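Local atomic coordinates of DUF72 domain-containing protein (Thermotoga maritima, PDB entry 1VPQ), a protein that is of unknown function but belongs to the DUF72 family and has a TIM-barrel fold. Residues M13-S19 and E245-N251. Residues are numbered along the deposited sequence; the frame is centred on the assembly and turned at random.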
ATOM      1  N   MET A  13       0.278   3.901  17.322  1.00 33.43           N
ATOM      2  CA  MET A  13       1.218   2.983  16.698  1.00 33.13           C
ATOM      3  C   MET A  13       1.521   3.373  15.246  1.00 32.26           C
ATOM      4  O   MET A  13       0.638   3.824  14.526  1.00 31.89           O
ATOM      5  CB  MET A  13       0.608   1.580  16.731  1.00 33.53           C
ATOM      6  CG  MET A  13       1.543   0.439  16.360  1.00 35.20           C
ATOM      7  SD  MET A  13       2.640  -0.132  17.666  1.00 39.74           S
ATOM      8  CE  MET A  13       1.509  -0.250  19.070  1.00 38.02           C
ATOM      9  N   VAL A  14       2.772   3.206  14.825  1.00 31.38           N
ATOM     10  CA  VAL A  14       3.125   3.305  13.411  1.00 30.86           C
ATOM     11  C   VAL A  14       3.672   1.955  12.948  1.00 30.53           C
ATOM     12  O   VAL A  14       4.584   1.426  13.562  1.00 30.37           O
ATOM     13  CB  VAL A  14       4.164   4.407  13.153  1.00 30.64           C
ATOM     14  CG1 VAL A  14       4.675   4.340  11.722  1.00 30.50           C
ATOM     15  CG2 VAL A  14       3.575   5.776  13.441  1.00 30.38           C
ATOM     16  N   TYR A  15       3.100   1.402  11.881  1.00 30.37           N
ATOM     17  CA  TYR A  15       3.584   0.140  11.287  1.00 30.25           C
ATOM     18  C   TYR A  15       4.278   0.384   9.955  1.00 30.18           C
ATOM     19  O   TYR A  15       3.631   0.742   8.969  1.00 30.36           O
ATOM     20  CB  TYR A  15       2.434  -0.838  11.024  1.00 30.12           C
ATOM     21  CG  TYR A  15       1.619  -1.229  12.226  1.00 29.56           C
ATOM     22  CD1 TYR A  15       0.629  -0.386  12.718  1.00 29.60           C
ATOM     23  CD2 TYR A  15       1.811  -2.457  12.852  1.00 28.90           C
ATOM     24  CE1 TYR A  15      -0.145  -0.746  13.816  1.00 28.70           C
ATOM     25  CE2 TYR A  15       1.052  -2.826  13.953  1.00 28.97           C
ATOM     26  CZ  TYR A  15       0.070  -1.969  14.433  1.00 28.90           C
ATOM     27  OH  TYR A  15      -0.694  -2.333  15.533  1.00 29.52           O
ATOM     28  N   VAL A  16       5.585   0.167   9.918  1.00 30.17           N
ATOM     29  CA  VAL A  16       6.330   0.229   8.657  1.00 30.19           C
ATOM     30  C   VAL A  16       6.619  -1.181   8.108  1.00 30.42           C
ATOM     31  O   VAL A  16       6.973  -2.109   8.853  1.00 30.32           O
ATOM     32  CB  VAL A  16       7.630   1.074   8.768  1.00 30.07           C
ATOM     33  CG1 VAL A  16       8.555   0.536   9.851  1.00 30.29           C
ATOM     34  CG2 VAL A  16       8.368   1.154   7.408  1.00 30.04           C
ATOM     35  N   GLY A  17       6.443  -1.318   6.797  1.00 30.52           N
ATOM     36  CA  GLY A  17       6.800  -2.525   6.072  1.00 30.58           C
ATOM     37  C   GLY A  17       7.038  -2.216   4.605  1.00 30.85           C
ATOM     38  O   GLY A  17       7.257  -1.063   4.234  1.00 30.45           O
ATOM     39  N   THR A  18       7.004  -3.259   3.779  1.00 31.28           N
ATOM     40  CA  THR A  18       7.187  -3.137   2.332  1.00 31.71           C
ATOM     41  C   THR A  18       5.986  -3.683   1.554  1.00 31.97           C
ATOM     42  O   THR A  18       5.125  -4.371   2.104  1.00 31.55           O
ATOM     43  CB  THR A  18       8.422  -3.914   1.872  1.00 31.72           C
ATOM     44  OG1 THR A  18       8.332  -5.247   2.380  1.00 32.67           O
ATOM     45  CG2 THR A  18       9.717  -3.245   2.367  1.00 31.20           C
ATOM     46  N   SER A  19       5.942  -3.362   0.263  1.00 32.55           N
ATOM     47  CA  SER A  19       4.921  -3.905  -0.630  1.00 33.08           C
ATOM     48  C   SER A  19       5.411  -5.244  -1.145  1.00 33.30           C
ATOM     49  O   SER A  19       6.242  -5.305  -2.054  1.00 33.17           O
ATOM     50  CB  SER A  19       4.636  -2.967  -1.803  1.00 33.12           C
ATOM     51  OG  SER A  19       4.009  -1.780  -1.364  1.00 33.62           O
ATOM     52  N   GLU A 245      -3.830   4.605  14.233  1.00 31.24           N
ATOM     53  CA  GLU A 245      -2.668   3.892  13.687  1.00 31.00           C
ATOM     54  C   GLU A 245      -2.266   4.448  12.327  1.00 30.91           C
ATOM     55  O   GLU A 245      -3.091   5.016  11.610  1.00 30.72           O
ATOM     56  CB  GLU A 245      -2.956   2.397  13.542  1.00 31.06           C
ATOM     57  CG  GLU A 245      -3.040   1.635  14.856  1.00 30.96           C
ATOM     58  CD  GLU A 245      -3.710   0.282  14.726  1.00 31.16           C
ATOM     59  OE1 GLU A 245      -3.772  -0.269  13.610  1.00 30.82           O
ATOM     60  OE2 GLU A 245      -4.190  -0.231  15.761  1.00 33.28           O
ATOM     61  N   THR A 246      -0.992   4.269  11.981  1.00 30.74           N
ATOM     62  CA  THR A 246      -0.433   4.726  10.707  1.00 30.73           C
ATOM     63  C   THR A 246       0.276   3.554  10.048  1.00 30.70           C
ATOM     64  O   THR A 246       1.021   2.832  10.710  1.00 30.91           O
ATOM     65  CB  THR A 246       0.582   5.882  10.912  1.00 30.76           C
ATOM     66  OG1 THR A 246      -0.100   7.059  11.358  1.00 30.72           O
ATOM     67  CG2 THR A 246       1.325   6.210   9.625  1.00 30.54           C
ATOM     68  N   TYR A 247       0.042   3.374   8.750  1.00 30.67           N
ATOM     69  CA  TYR A 247       0.644   2.283   7.985  1.00 30.60           C
ATOM     70  C   TYR A 247       1.520   2.861   6.895  1.00 30.45           C
ATOM     71  O   TYR A 247       1.054   3.621   6.053  1.00 30.86           O
ATOM     72  CB  TYR A 247      -0.434   1.374   7.382  1.00 30.69           C
ATOM     73  CG  TYR A 247      -1.528   1.066   8.366  1.00 30.74           C
ATOM     74  CD1 TYR A 247      -1.273   0.307   9.505  1.00 30.49           C
ATOM     75  CD2 TYR A 247      -2.814   1.564   8.184  1.00 30.90           C
ATOM     76  CE1 TYR A 247      -2.270   0.049  10.430  1.00 30.40           C
ATOM     77  CE2 TYR A 247      -3.813   1.308   9.100  1.00 30.61           C
ATOM     78  CZ  TYR A 247      -3.540   0.551  10.223  1.00 30.69           C
ATOM     79  OH  TYR A 247      -4.549   0.300  11.141  1.00 31.02           O
ATOM     80  N   VAL A 248       2.790   2.488   6.910  1.00 30.13           N
ATOM     81  CA  VAL A 248       3.775   3.069   6.013  1.00 29.73           C
ATOM     82  C   VAL A 248       4.408   1.941   5.212  1.00 29.62           C
ATOM     83  O   VAL A 248       4.981   1.016   5.781  1.00 29.63           O
ATOM     84  CB  VAL A 248       4.863   3.827   6.806  1.00 29.66           C
ATOM     85  CG1 VAL A 248       5.830   4.528   5.868  1.00 29.70           C
ATOM     86  CG2 VAL A 248       4.233   4.837   7.789  1.00 29.32           C
ATOM     87  N   PHE A 249       4.293   2.005   3.894  1.00 29.64           N
ATOM     88  CA  PHE A 249       4.868   0.965   3.031  1.00 29.69           C
ATOM     89  C   PHE A 249       5.790   1.570   1.992  1.00 29.71           C
ATOM     90  O   PHE A 249       5.482   2.629   1.443  1.00 29.57           O
ATOM     91  CB  PHE A 249       3.762   0.160   2.340  1.00 29.70           C
ATOM     92  CG  PHE A 249       2.831  -0.523   3.298  1.00 29.59           C
ATOM     93  CD1 PHE A 249       3.143  -1.772   3.821  1.00 29.66           C
ATOM     94  CD2 PHE A 249       1.651   0.091   3.699  1.00 30.35           C
ATOM     95  CE1 PHE A 249       2.294  -2.399   4.721  1.00 28.64           C
ATOM     96  CE2 PHE A 249       0.794  -0.538   4.604  1.00 29.52           C
ATOM     97  CZ  PHE A 249       1.125  -1.785   5.109  1.00 29.48           C
ATOM     98  N   PHE A 250       6.909   0.882   1.735  1.00 29.88           N
ATOM     99  CA  PHE A 250       7.886   1.255   0.699  1.00 29.65           C
ATOM    100  C   PHE A 250       7.741   0.341  -0.498  1.00 29.80           C
ATOM    101  O   PHE A 250       7.753  -0.882  -0.360  1.00 29.65           O
ATOM    102  CB  PHE A 250       9.322   1.139   1.216  1.00 29.72           C
ATOM    103  CG  PHE A 250       9.763   2.299   2.046  1.00 29.12           C
ATOM    104  CD1 PHE A 250       9.361   2.408   3.370  1.00 28.78           C
ATOM    105  CD2 PHE A 250      10.575   3.281   1.509  1.00 29.45           C
ATOM    106  CE1 PHE A 250       9.763   3.472   4.148  1.00 28.20           C
ATOM    107  CE2 PHE A 250      10.983   4.351   2.280  1.00 29.50           C
ATOM    108  CZ  PHE A 250      10.572   4.443   3.611  1.00 28.91           C
ATOM    109  N   ASN A 251       7.653   0.948  -1.677  1.00 29.93           N
ATOM    110  CA  ASN A 251       7.267   0.254  -2.891  1.00 30.31           C
ATOM    111  C   ASN A 251       8.383   0.197  -3.926  1.00 30.01           C
ATOM    112  O   ASN A 251       8.214  -0.399  -4.989  1.00 29.77           O
ATOM    113  CB  ASN A 251       6.038   0.957  -3.494  1.00 30.63           C
ATOM    114  CG  ASN A 251       5.236   0.056  -4.407  1.00 31.70           C
ATOM    115  OD1 ASN A 251       5.159  -1.158  -4.199  1.00 33.20           O
ATOM    116  ND2 ASN A 251       4.629   0.644  -5.425  1.00 32.51           N
TER
HETATM  117  O   HOH W   1      -0.761   6.417  14.398  1.00 27.39           O
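Parallel pairing of the first and last β-strands closes the barrel here: 13-18 lies alongside 245-250, their axes 4.6 Å apart at closest approach and inclined by 22°. Six backbone hydrogen bonds form the ladder. Odd-numbered residues of 13-19 supply the groups on one side and even-numbered residues of 245-251 those on the other, so that Y15 N donates to T246 O (2.8 Å) and Y15 O accepts from V248 N (2.8 Å), while G17 likewise bridges V248 O and F250 N. The bond from S19 N to F250 O (3.1 Å) carries the pairing to the C-terminal ends. At the other end a water donates to M13 O.

V14, V16, T246, V248 and F250 face outward, beneath helices 226-240 and 257-270; V14 CG1 lies 4.0 Å from V248 CG2, and V16 CG2 meets the ring edge of F250 at CE1 (4.2 Å). Y15, Y247 and F249 fill the interior, where all three touch I52 of strand 52-55. The Y15 and Y247 rings meet obliquely, CD1 to CE1 at 3.7 Å, and Y247 OH donates to E245 OE1 (2.7 Å), a carboxylate oxygen also salt-bridged to K121.

Beyond the ladder, S19 CB approaches N251 OD1 (3.0 Å), while S19 OG bonds E54 and N251 ND2 bonds H205. A sulfate ion, probably from the crystallisation liquor, lies near N251 and may mark a pocket at the C-terminal strand ends, where TIM-barrel enzymes place their active sites; the β1-β8 closure is a hallmark of that fold.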